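Local coordinates for probable glutathione S-transferase GSTU1 (Oryza sativa, PDB 1OYJ), which conjugates reduced glutathione to a wide range of hydrophobic electrophiles, acting as a tau-class glutathione transferase linked to herbicide detoxification, at residues D11-S15 / K216-F220. Residues are numbered along the deposited sequence; the frame is centred on the assembly and turned at random.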
loop_
_atom_site.group_PDB
_atom_site.type_symbol
_atom_site.label_atom_id
_atom_site.label_comp_id
_atom_site.label_asym_id
_atom_site.label_seq_id
_atom_site.Cartn_x
_atom_site.Cartn_y
_atom_site.Cartn_z
ATOM N N ASP A 11 2.757 17.532 9.911
ATOM C CA ASP A 11 1.529 17.417 9.132
ATOM C C ASP A 11 1.187 18.741 8.422
ATOM O O ASP A 11 1.954 19.750 8.491
ATOM C CB ASP A 11 0.521 16.929 10.159
ATOM C CG ASP A 11 -0.696 16.193 9.582
ATOM O OD1 ASP A 11 -0.961 16.230 8.355
ATOM O OD2 ASP A 11 -1.427 15.549 10.375
ATOM N N PHE A 12 0.086 18.757 7.702
ATOM C CA PHE A 12 -0.401 19.895 6.960
ATOM C C PHE A 12 -1.893 19.874 7.304
ATOM O O PHE A 12 -2.546 18.793 7.206
ATOM C CB PHE A 12 -0.132 19.741 5.472
ATOM C CG PHE A 12 -0.718 20.847 4.653
ATOM C CD1 PHE A 12 -0.434 22.140 4.968
ATOM C CD2 PHE A 12 -1.441 20.596 3.519
ATOM C CE1 PHE A 12 -0.942 23.223 4.217
ATOM C CE2 PHE A 12 -1.936 21.671 2.735
ATOM C CZ PHE A 12 -1.713 22.988 3.118
ATOM N N TRP A 13 -2.458 20.989 7.755
ATOM C CA TRP A 13 -3.843 20.974 8.342
ATOM C C TRP A 13 -4.929 20.234 7.562
ATOM O O TRP A 13 -5.685 19.453 8.118
ATOM C CB TRP A 13 -4.270 22.444 8.680
ATOM C CG TRP A 13 -4.542 23.270 7.495
ATOM C CD1 TRP A 13 -3.678 23.938 6.816
ATOM C CD2 TRP A 13 -5.791 23.458 6.872
ATOM N NE1 TRP A 13 -4.244 24.515 5.700
ATOM C CE2 TRP A 13 -5.579 24.270 5.751
ATOM C CE3 TRP A 13 -7.078 23.026 7.152
ATOM C CZ2 TRP A 13 -6.588 24.612 4.867
ATOM C CZ3 TRP A 13 -8.086 23.396 6.315
ATOM C CH2 TRP A 13 -7.859 24.193 5.213
ATOM N N VAL A 14 -5.032 20.505 6.276
ATOM C CA VAL A 14 -6.106 19.970 5.413
ATOM C C VAL A 14 -5.810 18.548 4.878
ATOM O O VAL A 14 -6.649 17.940 4.218
ATOM C CB VAL A 14 -6.323 20.936 4.228
ATOM C CG1 VAL A 14 -5.190 20.729 3.171
ATOM C CG2 VAL A 14 -7.695 20.728 3.570
ATOM N N SER A 15 -4.611 18.002 5.155
ATOM C CA SER A 15 -4.284 16.627 4.697
ATOM C C SER A 15 -5.160 15.497 5.244
ATOM O O SER A 15 -5.123 15.206 6.408
ATOM C CB SER A 15 -2.837 16.223 5.014
ATOM O OG SER A 15 -2.567 14.936 4.533
ATOM N N LYS A 216 -14.931 24.569 4.630
ATOM C CA LYS A 216 -13.534 24.933 4.619
ATOM C C LYS A 216 -12.724 24.188 3.558
ATOM O O LYS A 216 -11.885 24.767 2.867
ATOM C CB LYS A 216 -12.951 24.658 5.988
ATOM C CG LYS A 216 -11.568 25.248 6.088
ATOM C CD LYS A 216 -11.194 25.812 7.319
ATOM C CE LYS A 216 -9.763 26.381 7.234
ATOM N NZ LYS A 216 -9.465 27.104 8.394
ATOM N N VAL A 217 -13.039 22.934 3.349
ATOM C CA VAL A 217 -12.375 22.147 2.318
ATOM C C VAL A 217 -12.767 22.641 0.964
ATOM O O VAL A 217 -11.914 22.792 0.125
ATOM C CB VAL A 217 -12.646 20.626 2.451
ATOM C CG1 VAL A 217 -12.113 19.790 1.272
ATOM C CG2 VAL A 217 -12.041 20.071 3.721
ATOM N N TYR A 218 -14.009 23.034 0.781
ATOM C CA TYR A 218 -14.425 23.521 -0.547
ATOM C C TYR A 218 -13.686 24.786 -0.906
ATOM O O TYR A 218 -13.415 25.025 -2.076
ATOM C CB TYR A 218 -15.882 23.804 -0.622
ATOM C CG TYR A 218 -16.428 24.148 -2.026
ATOM C CD1 TYR A 218 -16.160 23.353 -3.108
ATOM C CD2 TYR A 218 -17.207 25.269 -2.230
ATOM C CE1 TYR A 218 -16.666 23.628 -4.347
ATOM C CE2 TYR A 218 -17.710 25.564 -3.502
ATOM C CZ TYR A 218 -17.426 24.730 -4.529
ATOM O OH TYR A 218 -17.866 24.971 -5.791
ATOM N N ASP A 219 -13.432 25.612 0.103
ATOM C CA ASP A 219 -12.677 26.847 -0.069
ATOM C C ASP A 219 -11.229 26.548 -0.416
ATOM O O ASP A 219 -10.621 27.145 -1.341
ATOM C CB ASP A 219 -12.803 27.629 1.214
ATOM C CG ASP A 219 -14.061 28.463 1.240
ATOM O OD1 ASP A 219 -14.720 28.680 0.165
ATOM O OD2 ASP A 219 -14.464 28.897 2.315
ATOM N N PHE A 220 -10.667 25.543 0.212
ATOM C CA PHE A 220 -9.299 25.125 -0.166
ATOM C C PHE A 220 -9.300 24.585 -1.644
ATOM O O PHE A 220 -8.385 24.901 -2.413
ATOM C CB PHE A 220 -8.796 24.099 0.789
ATOM C CG PHE A 220 -7.425 23.701 0.559
ATOM C CD1 PHE A 220 -6.393 24.518 0.927
ATOM C CD2 PHE A 220 -7.137 22.477 0.005
ATOM C CE1 PHE A 220 -5.075 24.168 0.659
ATOM C CE2 PHE A 220 -5.848 22.099 -0.212
ATOM C CZ PHE A 220 -4.800 22.962 0.142
#
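Phe220 reaches from its helix to meet Phe12, Trp13 and Val14, three successive residues of the type I turn that ends at the glutathione-binding Ser15. Its CG stands anti to the backbone N (chi1 -176°), which carries the ring out from the helix toward the turn. One face takes a CH-pi contact from Val14, whose CG1 sits 3.9 Å from the ring centroid. Trp13 turns the edge of its indole toward the Phe220 ring in an offset edge-to-face pair, centroids of the two six-membered rings 5.8 Å apart and planes at 81°. Phe12 and Phe220 approach each other from opposite directions, and Phe12 CE2, at its ring edge, comes 4.1 Å from Phe220 CZ. With an alanine at Phe220, a gap would probably open beside Val14 and the indole edge would lose its aromatic partner. One turn back along the helix, Lys216 lays its aliphatic chain against the indole, CE 3.5 Å from Trp13 CH2, and ends with NZ over the indole face, 4.8 Å from the centroid of the six-membered ring, a cation-pi contact. The contact bridges the thioredoxin-like N-terminal domain and the helical C-terminal domain. On one side the turn links strand 7-11 to helix 16-28, with Trp13 touching Tyr34 of strand 33-36; on the other, helix 214-229 rests Val217 on Ser178 of helix 176-183.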